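Putative sugar isomerase (Parabacteroides distasonis, PDB 3LMZ) is a putative sugar isomerase that probably acts on a carbohydrate substrate through a xylose isomerase-like TIM barrel. Local coordinates at residues P17-A23 / Y224-L230; L54-D60 / Y97-V101; V118-K123 / L154-I158; H166-N170 / V193-K198. All blocks are in the same frame, centred on the assembly; numbering follows the deposited sequence.

Contact 1 (P17-A23 / Y224-L230); sequences PFHLGMA and YTGMCSL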
loop_
_atom_site.group_PDB
_atom_site.type_symbol
_atom_site.label_atom_id
_atom_site.label_comp_id
_atom_site.label_asym_id
_atom_site.label_seq_id
_atom_site.Cartn_x
_atom_site.Cartn_y
_atom_site.Cartn_z
ATOM N N PRO A 17 14.837 -4.300 13.130
ATOM C CA PRO A 17 14.887 -3.927 14.563
ATOM C C PRO A 17 13.872 -2.879 15.024
ATOM O O PRO A 17 13.668 -2.688 16.236
ATOM C CB PRO A 17 16.283 -3.339 14.705
ATOM C CG PRO A 17 16.581 -2.727 13.362
ATOM C CD PRO A 17 15.909 -3.667 12.337
ATOM N N PHE A 18 13.379 -2.116 14.056
ATOM C CA PHE A 18 12.439 -1.049 14.286
ATOM C C PHE A 18 10.989 -1.556 14.334
ATOM O O PHE A 18 10.690 -2.661 13.905
ATOM C CB PHE A 18 12.616 0.045 13.203
ATOM C CG PHE A 18 12.084 -0.370 11.864
ATOM C CD1 PHE A 18 10.726 -0.360 11.604
ATOM C CD2 PHE A 18 12.918 -0.817 10.898
ATOM C CE1 PHE A 18 10.216 -0.793 10.395
ATOM C CE2 PHE A 18 12.342 -1.252 9.603
ATOM C CZ PHE A 18 11.043 -1.214 9.420
ATOM N N HIS A 19 10.096 -0.694 14.799
ATOM C CA HIS A 19 8.672 -0.986 14.879
ATOM C C HIS A 19 7.893 0.041 14.037
ATOM O O HIS A 19 8.120 1.244 14.121
ATOM C CB HIS A 19 8.224 -0.888 16.308
ATOM C CG HIS A 19 9.053 -1.696 17.248
ATOM N ND1 HIS A 19 8.860 -3.047 17.396
ATOM C CD2 HIS A 19 10.103 -1.362 18.045
ATOM C CE1 HIS A 19 9.730 -3.506 18.279
ATOM N NE2 HIS A 19 10.501 -2.511 18.679
ATOM N N LEU A 20 6.943 -0.423 13.241
ATOM C CA LEU A 20 6.077 0.413 12.443
ATOM C C LEU A 20 4.973 1.034 13.311
ATOM O O LEU A 20 4.240 0.341 14.036
ATOM C CB LEU A 20 5.434 -0.426 11.327
ATOM C CG LEU A 20 4.514 0.313 10.353
ATOM C CD1 LEU A 20 5.201 1.501 9.659
ATOM C CD2 LEU A 20 3.995 -0.616 9.238
ATOM N N GLY A 21 4.831 2.354 13.195
ATOM C CA GLY A 21 3.770 3.063 13.910
ATOM C C GLY A 21 3.129 4.137 13.072
ATOM O O GLY A 21 3.409 4.288 11.871
HETATM N N MSE A 22 2.228 4.878 13.710
HETATM C CA MSE A 22 1.612 6.044 13.111
HETATM C C MSE A 22 1.807 7.257 14.008
HETATM O O MSE A 22 1.606 7.230 15.201
HETATM C CB MSE A 22 0.115 5.817 12.895
HETATM C CG MSE A 22 -0.552 6.899 12.046
HETATM SE SE MSE A 22 -0.324 6.341 10.182
HETATM C CE MSE A 22 -1.648 4.982 10.099
ATOM N N ALA A 23 2.156 8.338 13.327
ATOM C CA ALA A 23 2.311 9.640 13.948
ATOM C C ALA A 23 0.868 10.223 14.032
ATOM O O ALA A 23 0.080 10.087 13.071
ATOM C CB ALA A 23 3.250 10.537 13.034
ATOM N N TYR A 224 18.751 0.572 14.972
ATOM C CA TYR A 224 17.646 1.420 15.405
ATOM C C TYR A 224 16.425 0.611 15.880
ATOM O O TYR A 224 15.779 -0.087 15.100
ATOM C CB TYR A 224 17.274 2.444 14.311
ATOM C CG TYR A 224 16.073 3.298 14.708
ATOM C CD1 TYR A 224 16.201 4.287 15.678
ATOM C CD2 TYR A 224 14.839 3.126 14.085
ATOM C CE1 TYR A 224 15.116 5.052 16.079
ATOM C CE2 TYR A 224 13.700 3.917 14.445
ATOM C CZ TYR A 224 13.872 4.893 15.482
ATOM O OH TYR A 224 12.811 5.727 15.877
ATOM N N THR A 225 16.100 0.712 17.176
ATOM C CA THR A 225 15.047 -0.104 17.768
ATOM C C THR A 225 13.820 0.721 18.163
ATOM O O THR A 225 12.921 0.213 18.839
ATOM C CB THR A 225 15.547 -0.921 18.976
ATOM O OG1 THR A 225 15.995 -0.002 19.954
ATOM C CG2 THR A 225 16.670 -1.898 18.596
ATOM N N GLY A 226 13.794 1.972 17.725
ATOM C CA GLY A 226 12.625 2.803 17.911
ATOM C C GLY A 226 11.573 2.578 16.870
ATOM O O GLY A 226 11.536 1.548 16.165
HETATM N N MSE A 227 10.651 3.535 16.830
HETATM C CA MSE A 227 9.503 3.458 15.956
HETATM C C MSE A 227 9.777 4.304 14.717
HETATM O O MSE A 227 10.429 5.325 14.734
HETATM C CB MSE A 227 8.213 3.988 16.583
HETATM C CG MSE A 227 7.480 2.964 17.436
HETATM SE SE MSE A 227 8.646 2.313 18.867
HETATM C CE MSE A 227 7.371 1.200 19.750
ATOM N N CYS A 228 9.215 3.804 13.612
ATOM C CA CYS A 228 9.178 4.480 12.313
ATOM C C CYS A 228 7.681 4.720 12.182
ATOM O O CYS A 228 6.919 3.779 11.966
ATOM C CB CYS A 228 9.665 3.548 11.192
ATOM S SG CYS A 228 11.343 2.971 11.248
ATOM N N SER A 229 7.291 5.980 12.369
ATOM C CA SER A 229 5.903 6.411 12.485
ATOM C C SER A 229 5.502 7.221 11.265
ATOM O O SER A 229 6.134 8.227 10.918
ATOM C CB SER A 229 5.738 7.207 13.761
ATOM O OG SER A 229 5.760 6.251 14.819
ATOM N N LEU A 230 4.507 6.720 10.533
ATOM C CA LEU A 230 4.071 7.411 9.345
ATOM C C LEU A 230 3.369 8.698 9.653
ATOM O O LEU A 230 2.411 8.742 10.410
ATOM C CB LEU A 230 3.148 6.508 8.471
ATOM C CG LEU A 230 2.505 7.178 7.255
ATOM C CD1 LEU A 230 3.527 7.596 6.231
ATOM C CD2 LEU A 230 1.384 6.283 6.631
HETATM O O HOH W 1 12.443 -2.159 20.326
#
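Cys228 fits its sulfur against the ring of Phe18 between 17-23 and 224-230: SG of Cys228 lies over one face, 3.8 Å from the centroid of Phe18 and 31° off the ring normal. The ring is brought over the sulfur by a chi1 of 73°, which sets CG of Phe18 between its own backbone N and carbonyl carbon. Behind it, CB of Phe18 nestles 3.9 Å from CD2 of Tyr224. With an alanine in place of Phe18, the sulfur of Cys228 would probably lose the aromatic face it rests against, and a gap would be left next to Ile216 and Met219. On the other face of the sheet, the bent selenomethionine chain of Met227 crosses His19 obliquely, its SE 4.0 Å from CD2 of the imidazole, while a water bridges His19 NE2 and Thr225 O. The lack of a side chain at Gly21 lets Ser229 come close; a CB there would run into OG of Ser229, which is hydrogen-bonded to Tyr78 OH. SE of Met22 lies against CB of Leu230 at 3.9 Å, the two side chains running alongside in the same direction. Cys228, Met227 and Met22 each have a second conformer, so their side-chain contacts hold for one of the two. A parallel ladder of five backbone bonds holds these pieces in register, among them Cys228 N to His19 O at 2.8 Å. The pairing joins the first and last strands of the barrel. Strand 185-193 flanks 227-230, the backbone of Met22 hydrogen-bonds to Tyr46 and Cys48 beyond 19-22, and helices 212-221 and 240-256 pack over Phe18.

Contact 2 (L54-D60 / Y97-V101); sequences LPLNSTD and YAKRV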
loop_
_atom_site.group_PDB
_atom_site.type_symbol
_atom_site.label_atom_id
_atom_site.label_comp_id
_atom_site.label_asym_id
_atom_site.label_seq_id
_atom_site.Cartn_x
_atom_site.Cartn_y
_atom_site.Cartn_z
ATOM N N LEU A 54 -5.796 12.866 23.122
ATOM C CA LEU A 54 -5.731 12.730 24.570
ATOM C C LEU A 54 -5.200 14.055 25.134
ATOM O O LEU A 54 -3.970 14.245 25.270
ATOM C CB LEU A 54 -4.838 11.583 24.987
ATOM C CG LEU A 54 -4.802 11.239 26.486
ATOM C CD1 LEU A 54 -6.183 10.781 26.969
ATOM C CD2 LEU A 54 -3.724 10.186 26.801
ATOM N N PRO A 55 -6.106 14.965 25.452
ATOM C CA PRO A 55 -5.672 16.267 25.968
ATOM C C PRO A 55 -4.833 16.165 27.228
ATOM O O PRO A 55 -5.039 15.244 28.044
ATOM C CB PRO A 55 -6.973 17.004 26.222
ATOM C CG PRO A 55 -7.924 16.355 25.256
ATOM C CD PRO A 55 -7.557 14.925 25.258
ATOM N N LEU A 56 -3.942 17.150 27.401
ATOM C CA LEU A 56 -3.001 17.138 28.499
ATOM C C LEU A 56 -3.682 17.163 29.883
ATOM O O LEU A 56 -3.125 16.654 30.834
ATOM C CB LEU A 56 -1.957 18.236 28.358
ATOM C CG LEU A 56 -0.738 17.853 27.521
ATOM C CD1 LEU A 56 -1.125 17.603 26.047
ATOM C CD2 LEU A 56 0.372 18.931 27.716
ATOM N N ASN A 57 -4.875 17.704 29.993
ATOM C CA ASN A 57 -5.547 17.745 31.278
ATOM C C ASN A 57 -6.560 16.621 31.442
ATOM O O ASN A 57 -7.438 16.715 32.283
ATOM C CB ASN A 57 -6.154 19.137 31.500
ATOM C CG ASN A 57 -5.072 20.169 31.725
ATOM O OD1 ASN A 57 -4.202 19.976 32.573
ATOM N ND2 ASN A 57 -5.071 21.221 30.915
ATOM N N SER A 58 -6.458 15.570 30.622
ATOM C CA SER A 58 -7.337 14.432 30.771
ATOM C C SER A 58 -7.247 13.875 32.187
ATOM O O SER A 58 -6.158 13.907 32.817
ATOM C CB SER A 58 -7.059 13.344 29.714
ATOM O OG SER A 58 -7.289 13.816 28.413
ATOM N N THR A 59 -8.367 13.404 32.718
ATOM C CA THR A 59 -8.375 12.830 34.050
ATOM C C THR A 59 -7.734 11.459 34.080
ATOM O O THR A 59 -7.568 10.791 33.023
ATOM C CB THR A 59 -9.843 12.690 34.600
ATOM O OG1 THR A 59 -10.491 11.679 33.818
ATOM C CG2 THR A 59 -10.622 13.992 34.555
ATOM N N ASP A 60 -7.467 10.969 35.274
ATOM C CA ASP A 60 -6.907 9.606 35.402
ATOM C C ASP A 60 -7.840 8.595 34.734
ATOM O O ASP A 60 -7.398 7.676 34.024
ATOM C CB ASP A 60 -6.666 9.204 36.843
ATOM C CG ASP A 60 -5.547 9.961 37.506
ATOM O OD1 ASP A 60 -4.861 10.738 36.855
ATOM O OD2 ASP A 60 -5.342 9.723 38.710
ATOM N N TYR A 97 2.452 15.009 32.246
ATOM C CA TYR A 97 1.510 14.304 31.364
ATOM C C TYR A 97 2.095 12.977 30.862
ATOM O O TYR A 97 1.476 11.913 30.996
ATOM C CB TYR A 97 1.185 15.238 30.229
ATOM C CG TYR A 97 0.487 14.631 29.009
ATOM C CD1 TYR A 97 -0.858 14.284 29.036
ATOM C CD2 TYR A 97 1.139 14.622 27.778
ATOM C CE1 TYR A 97 -1.513 13.853 27.872
ATOM C CE2 TYR A 97 0.507 14.181 26.594
ATOM C CZ TYR A 97 -0.801 13.823 26.629
ATOM O OH TYR A 97 -1.407 13.491 25.434
ATOM N N ALA A 98 3.355 12.997 30.389
ATOM C CA ALA A 98 3.959 11.741 29.974
ATOM C C ALA A 98 3.940 10.667 31.085
ATOM O O ALA A 98 3.664 9.517 30.867
ATOM C CB ALA A 98 5.340 11.948 29.458
ATOM N N LYS A 99 4.261 11.116 32.290
ATOM C CA LYS A 99 4.296 10.178 33.411
ATOM C C LYS A 99 2.909 9.621 33.685
ATOM O O LYS A 99 2.736 8.420 33.943
ATOM C CB LYS A 99 4.851 10.885 34.665
ATOM C CG LYS A 99 4.931 10.003 35.911
ATOM C CD LYS A 99 5.738 10.641 37.039
ATOM C CE LYS A 99 5.806 9.737 38.263
ATOM N NZ LYS A 99 6.612 10.352 39.354
ATOM N N ARG A 100 1.915 10.509 33.658
ATOM C CA ARG A 100 0.526 10.097 33.910
ATOM C C ARG A 100 0.005 9.110 32.839
ATOM O O ARG A 100 -0.795 8.250 33.112
ATOM C CB ARG A 100 -0.389 11.306 33.963
ATOM C CG ARG A 100 -0.158 12.191 35.193
ATOM C CD ARG A 100 -1.068 13.427 35.292
ATOM N NE ARG A 100 -2.447 13.033 35.479
ATOM C CZ ARG A 100 -3.470 13.305 34.651
ATOM N NH1 ARG A 100 -3.321 14.107 33.580
ATOM N NH2 ARG A 100 -4.654 12.802 34.955
ATOM N N VAL A 101 0.467 9.289 31.606
ATOM C CA VAL A 101 0.033 8.491 30.442
ATOM C C VAL A 101 0.845 7.189 30.419
ATOM O O VAL A 101 0.466 6.250 29.742
ATOM C CB VAL A 101 0.190 9.310 29.113
ATOM C CG1 VAL A 101 -0.093 8.481 27.871
ATOM C CG2 VAL A 101 -0.800 10.474 29.134
HETATM O O HOH W 2 -1.262 15.748 32.577
HETATM O O HOH W 3 -2.578 11.819 38.129
#
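Leu56 and Tyr97 provide the main apolar contact. CG of Leu56 stands over the centre of the phenol ring in a CH-pi contact, 3.7 Å from the centroid of Tyr97 and 9° off the normal, with the two side chains crossing at about a right angle. The opposite face is covered toward its rim by CG2 of Val101, and this methyl also meets CD2 of Leu54 tip to tip at 3.8 Å. Chi1 of Tyr97 (166°) swings CG opposite the backbone nitrogen and extends the ring from the helix between these aliphatic groups. Among the hydrogen bonds, the phenol OH of Tyr97 donates to O of Leu54 at 2.7 Å, in the carbonyl plane. A phenylalanine here would keep the ring but is likely to leave the Leu54 carbonyl without this donor. Arg100 grips the single carbonyl oxygen of Ser58 end-on with two nitrogens, NH1 at 2.9 Å and NH2 at 2.8 Å, and that oxygen lies almost exactly in the guanidinium plane. Charge pairing adds a salt bridge from NH2 of Arg100 to OD1 of Asp60, also 2.8 Å, so one nitrogen serves both acceptors. Two waters complete the polar edge, one bridging Leu56 O and Arg100 NH1, the other Asp60 OD1 and Arg100 NE. Within 54-60, Pro55 O accepts from both N and OG of Ser58, closing a type I turn that leads to Thr59, the N-cap of helix 60-72. Helix 88-101 thus clasps the loop following strand 46-49, a beta-to-alpha connection of the TIM barrel.

Contact 3 (V118-K123 / L154-I158); sequences VDKKVK and LDPRI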
loop_
_atom_site.group_PDB
_atom_site.type_symbol
_atom_site.label_atom_id
_atom_site.label_comp_id
_atom_site.label_asym_id
_atom_site.label_seq_id
_atom_site.Cartn_x
_atom_site.Cartn_y
_atom_site.Cartn_z
ATOM N N VAL A 118 14.980 21.245 29.595
ATOM C CA VAL A 118 14.709 19.878 29.139
ATOM C C VAL A 118 15.729 18.880 29.713
ATOM O O VAL A 118 15.367 17.820 30.202
ATOM C CB VAL A 118 14.699 19.789 27.604
ATOM C CG1 VAL A 118 14.530 18.295 27.157
ATOM C CG2 VAL A 118 13.555 20.633 27.033
ATOM N N ASP A 119 16.991 19.284 29.731
ATOM C CA ASP A 119 18.072 18.503 30.349
ATOM C C ASP A 119 17.775 18.175 31.812
ATOM O O ASP A 119 17.829 17.013 32.258
ATOM C CB ASP A 119 19.408 19.204 30.161
ATOM C CG ASP A 119 20.577 18.376 30.616
ATOM O OD1 ASP A 119 20.709 18.193 31.867
ATOM O OD2 ASP A 119 21.420 18.034 29.778
ATOM N N LYS A 120 17.412 19.200 32.586
ATOM C CA LYS A 120 17.004 19.030 33.984
ATOM C C LYS A 120 15.846 18.032 34.104
ATOM O O LYS A 120 15.840 17.127 34.969
ATOM C CB LYS A 120 16.560 20.400 34.571
ATOM C CG LYS A 120 16.272 20.404 36.020
ATOM C CD LYS A 120 15.654 21.742 36.479
ATOM C CE LYS A 120 16.543 22.519 37.304
ATOM N NZ LYS A 120 15.855 23.772 37.769
ATOM N N LYS A 121 14.859 18.118 33.199
ATOM C CA LYS A 121 13.660 17.294 33.300
ATOM C C LYS A 121 13.908 15.829 32.866
ATOM O O LYS A 121 13.410 14.920 33.545
ATOM C CB LYS A 121 12.502 17.943 32.514
ATOM C CG LYS A 121 11.932 19.187 33.232
ATOM C CD LYS A 121 11.032 18.754 34.404
ATOM C CE LYS A 121 10.630 19.861 35.333
ATOM N NZ LYS A 121 9.598 19.350 36.329
ATOM N N VAL A 122 14.774 15.604 31.878
ATOM C CA VAL A 122 15.069 14.236 31.541
ATOM C C VAL A 122 15.801 13.578 32.700
ATOM O O VAL A 122 15.581 12.376 32.925
ATOM C CB VAL A 122 15.836 13.974 30.182
ATOM C CG1 VAL A 122 15.047 14.469 28.967
ATOM C CG2 VAL A 122 17.199 14.590 30.150
ATOM N N LYS A 123 16.618 14.315 33.482
ATOM C CA LYS A 123 17.272 13.748 34.670
ATOM C C LYS A 123 16.273 13.420 35.774
ATOM O O LYS A 123 16.372 12.401 36.434
ATOM C CB LYS A 123 18.324 14.736 35.175
ATOM C CG LYS A 123 19.552 14.792 34.272
ATOM C CD LYS A 123 20.547 15.870 34.729
ATOM C CE LYS A 123 21.928 15.714 34.119
ATOM N NZ LYS A 123 21.990 15.804 32.591
ATOM N N LEU A 154 24.664 17.833 25.680
ATOM C CA LEU A 154 23.685 17.755 26.738
ATOM C C LEU A 154 23.418 16.280 27.121
ATOM O O LEU A 154 24.071 15.373 26.616
ATOM C CB LEU A 154 22.390 18.456 26.336
ATOM C CG LEU A 154 22.555 19.940 25.956
ATOM C CD1 LEU A 154 21.193 20.519 25.617
ATOM C CD2 LEU A 154 23.291 20.735 27.088
ATOM N N ASP A 155 22.464 16.047 27.993
ATOM C CA ASP A 155 22.198 14.716 28.484
ATOM C C ASP A 155 21.987 13.749 27.286
ATOM O O ASP A 155 21.331 14.108 26.300
ATOM C CB ASP A 155 20.915 14.761 29.315
ATOM C CG ASP A 155 20.693 13.519 30.128
ATOM O OD1 ASP A 155 20.321 12.492 29.501
ATOM O OD2 ASP A 155 20.935 13.557 31.368
ATOM N N PRO A 156 22.524 12.523 27.399
ATOM C CA PRO A 156 22.377 11.529 26.343
ATOM C C PRO A 156 20.933 11.175 25.981
ATOM O O PRO A 156 20.685 10.633 24.883
ATOM C CB PRO A 156 23.073 10.326 26.926
ATOM C CG PRO A 156 24.035 10.843 27.843
ATOM C CD PRO A 156 23.447 12.070 28.452
ATOM N N ARG A 157 19.966 11.432 26.888
ATOM C CA ARG A 157 18.566 11.156 26.644
ATOM C C ARG A 157 17.800 12.189 25.789
ATOM O O ARG A 157 16.634 12.002 25.508
ATOM C CB ARG A 157 17.871 10.910 27.980
ATOM C CG ARG A 157 18.285 9.623 28.682
ATOM C CD ARG A 157 17.874 9.606 30.127
ATOM N NE ARG A 157 18.631 10.592 30.904
ATOM C CZ ARG A 157 18.695 10.634 32.224
ATOM N NH1 ARG A 157 18.068 9.736 32.988
ATOM N NH2 ARG A 157 19.457 11.557 32.830
ATOM N N ILE A 158 18.486 13.265 25.387
ATOM C CA ILE A 158 17.948 14.264 24.510
ATOM C C ILE A 158 18.486 14.043 23.098
ATOM O O ILE A 158 19.668 13.946 22.863
ATOM C CB ILE A 158 18.283 15.677 24.943
ATOM C CG1 ILE A 158 17.871 15.940 26.393
ATOM C CG2 ILE A 158 17.586 16.629 23.998
ATOM C CD1 ILE A 158 18.342 17.307 26.973
HETATM O O HOH W 4 17.661 10.078 35.891
#
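The guanidinium of Arg157 lies with one face against the C-terminal turn of helix 115-125: O of Val122 stands 3.6 Å above its plane, over the centre, yet no hydrogen bond is made there. One edge is given to Asp155. NE of Arg157 reaches OD1 of Asp155 and NH2 reaches OD2, a side-on pair of bonds at 2.9 Å each, both nearly straight. At another edge, a water links NH1 of Arg157 to Lys123 O. The carboxylate of Asp155 is turned 76° from that of Asp119, and Lys123 joins the two: its NZ bonds to OD2 of Asp155 at 2.8 Å, on the anti lone pair, and to OD1 of Asp119 at 2.8 Å. Chi4 of Lys123 (61°) bends the end of its extended chain toward both acids. OD2 of Asp119 in turn takes the backbone N of Asp155 at 2.9 Å. Two cations interleaved with two carboxylates make a salt-bridge network, which would probably offset the nearness of the like charges. In the TIM barrel this joins helix 115-125 to the loop that leads into strand 158-163, and that loop is shaped by an Asx turn, OD1 of Asp155 accepting from N of Arg157. Beside the charges the packing is aliphatic. CD1 of Ile158 lies 3.6 Å from CA of Asp119 and also meets CG1 of Val118, while CG2 of Val122 runs antiparallel alongside Asp155 and touches its carboxylate carbon. Arg157 NH1 has a further salt-bridge partner in Asp126, and Arg184 bonds to the carbonyls of Leu154, Asp155 and Ile158.

Contact 4 (H166-N170 / V193-K198); sequences HDLRN and VTDSSK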
loop_
_atom_site.group_PDB
_atom_site.type_symbol
_atom_site.label_atom_id
_atom_site.label_comp_id
_atom_site.label_asym_id
_atom_site.label_seq_id
_atom_site.Cartn_x
_atom_site.Cartn_y
_atom_site.Cartn_z
ATOM N N HIS A 166 11.349 15.979 5.979
ATOM C CA HIS A 166 11.851 17.326 6.237
ATOM C C HIS A 166 13.375 17.434 6.116
ATOM O O HIS A 166 13.886 18.450 5.619
ATOM C CB HIS A 166 11.392 17.831 7.595
ATOM C CG HIS A 166 9.937 18.114 7.638
ATOM N ND1 HIS A 166 9.267 18.680 6.562
ATOM C CD2 HIS A 166 9.018 17.939 8.619
ATOM C CE1 HIS A 166 7.995 18.838 6.890
ATOM N NE2 HIS A 166 7.815 18.385 8.121
ATOM N N ASP A 167 14.088 16.403 6.518
ATOM C CA ASP A 167 15.536 16.395 6.373
ATOM C C ASP A 167 15.919 16.493 4.882
ATOM O O ASP A 167 16.765 17.288 4.515
ATOM C CB ASP A 167 16.115 15.132 7.030
ATOM C CG ASP A 167 17.560 15.299 7.558
ATOM O OD1 ASP A 167 17.892 16.322 8.194
ATOM O OD2 ASP A 167 18.297 14.311 7.351
ATOM N N LEU A 168 15.283 15.666 4.040
ATOM C CA LEU A 168 15.614 15.655 2.636
ATOM C C LEU A 168 15.244 17.003 2.016
ATOM O O LEU A 168 15.966 17.532 1.171
ATOM C CB LEU A 168 15.001 14.498 1.876
ATOM C CG LEU A 168 15.521 14.224 0.437
ATOM C CD1 LEU A 168 16.851 13.484 0.422
ATOM C CD2 LEU A 168 14.508 13.420 -0.400
ATOM N N ARG A 169 14.115 17.588 2.431
ATOM C CA ARG A 169 13.695 18.903 1.906
ATOM C C ARG A 169 14.662 20.009 2.301
ATOM O O ARG A 169 14.741 21.026 1.568
ATOM C CB ARG A 169 12.303 19.265 2.354
ATOM C CG ARG A 169 11.245 18.412 1.663
ATOM C CD ARG A 169 9.836 18.730 2.202
ATOM N NE ARG A 169 9.503 20.126 1.986
ATOM C CZ ARG A 169 9.417 21.060 2.946
ATOM N NH1 ARG A 169 9.591 20.765 4.208
ATOM N NH2 ARG A 169 9.126 22.328 2.606
ATOM N N ASN A 170 15.386 19.840 3.405
ATOM C CA ASN A 170 16.437 20.768 3.749
ATOM C C ASN A 170 17.737 20.520 2.958
ATOM O O ASN A 170 18.746 21.236 3.222
ATOM C CB ASN A 170 16.752 20.784 5.252
ATOM C CG ASN A 170 17.206 22.148 5.717
ATOM O OD1 ASN A 170 16.540 23.156 5.453
ATOM N ND2 ASN A 170 18.353 22.192 6.392
ATOM N N VAL A 193 8.574 12.628 -0.141
ATOM C CA VAL A 193 8.548 13.995 -0.690
ATOM C C VAL A 193 8.925 13.976 -2.164
ATOM O O VAL A 193 9.687 13.111 -2.608
ATOM C CB VAL A 193 9.511 14.930 0.157
ATOM C CG1 VAL A 193 8.925 15.096 1.586
ATOM C CG2 VAL A 193 10.987 14.437 0.131
ATOM N N THR A 194 8.520 15.021 -2.908
ATOM C CA THR A 194 8.693 15.049 -4.372
ATOM C C THR A 194 10.042 15.665 -4.797
ATOM O O THR A 194 10.435 15.538 -5.941
ATOM C CB THR A 194 7.560 15.807 -5.048
ATOM O OG1 THR A 194 7.577 17.168 -4.576
ATOM C CG2 THR A 194 6.191 15.177 -4.699
ATOM N N ASP A 195 10.742 16.291 -3.853
ATOM C CA ASP A 195 12.027 16.903 -4.172
ATOM C C ASP A 195 12.819 17.128 -2.910
ATOM O O ASP A 195 12.217 17.289 -1.831
ATOM C CB ASP A 195 11.849 18.265 -4.915
ATOM C CG ASP A 195 13.103 18.746 -5.581
ATOM O OD1 ASP A 195 13.980 17.924 -5.916
ATOM O OD2 ASP A 195 13.222 19.967 -5.771
ATOM N N SER A 196 14.135 17.142 -3.040
ATOM C CA SER A 196 15.059 17.463 -1.954
ATOM C C SER A 196 15.274 18.989 -1.846
ATOM O O SER A 196 16.414 19.479 -1.851
ATOM C CB SER A 196 16.393 16.741 -2.206
ATOM O OG SER A 196 16.891 17.004 -3.525
ATOM N N SER A 197 14.180 19.724 -1.683
ATOM C CA SER A 197 14.162 21.178 -1.572
ATOM C C SER A 197 12.911 21.618 -0.871
ATOM O O SER A 197 11.995 20.845 -0.656
ATOM C CB SER A 197 14.210 21.829 -2.967
ATOM O OG SER A 197 13.009 21.606 -3.683
ATOM N N LYS A 198 12.856 22.883 -0.523
ATOM C CA LYS A 198 11.653 23.478 0.072
ATOM C C LYS A 198 10.387 23.262 -0.776
ATOM O O LYS A 198 9.286 23.058 -0.231
ATOM C CB LYS A 198 11.883 24.971 0.417
ATOM C CG LYS A 198 10.645 25.672 1.005
ATOM C CD LYS A 198 10.858 27.190 1.191
ATOM C CE LYS A 198 11.464 27.511 2.533
ATOM N NZ LYS A 198 11.299 28.963 2.898
#
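Arg169 NH2 donates to the backbone O of Lys198 at 2.9 Å, the one hydrogen bond directly joining 166-170 and 193-198. It is fairly straight, 162° at the hydrogen, and meets a lone pair of the oxygen in the carbonyl plane, with that oxygen at the edge of the guanidinium. The same nitrogen forms a salt bridge with Asp137, and NE bonds to Gly200 O, so the group is held from several directions and its rotation is probably fixed; the bond from NH1 to His166 ND1 within the helix is weak. A bend at chi3 (60°) turns the guanidinium toward the Lys198 carbonyl. The aliphatic part of Arg169 lies across the loop: CG is 3.4 Å from O of Ser197, and CD meets CG1 of Val193 at 3.8 Å. The other methyl of Val193, CG2, touches CD2 of Leu168 at 3.7 Å, so the valine spans two neighbouring residues of the helix. CG of Leu168 also rests against CB of Ser196 at 3.8 Å, at the centre of an inverse gamma turn. There the loop folds back, and OG of Ser197 bonds to OD2 of Asp195 at 2.7 Å from above the carboxylate plane. Val7 of the second subunit packs on both Leu168 and Ser196, which brings this surface into the dimer interface. His166 NE2 bonds to a citrate, probably from the crystallisation liquor. Helix 164-169, directly after strand 158-163, is thereby tied to the loop leading from the next strand, 185-193, into short antiparallel strand 202-203, joining the ends of two neighbouring strands of the TIM barrel.

Contact 1 joins strands far apart in sequence and so closes the barrel; its centre lies about 7 Å from the centre of the chain, and the other three contacts fall within the 200 residues between its segments. Contacts 2, 3 and 4 follow one another along the chain and lie farther out, 17 to 19 Å from the chain centre. Each ties a helix to a loop. Contacts 2 and 3 are the nearest pair, with about 9 Å between nearest atoms, while contacts 2 and 4 lie on opposite sides of the chain's centre, their own centres about 34 Å apart. Among the four, contact 4 alone reaches the second subunit, and its His166 bonds to a citrate that probably comes from the crystallisation liquor.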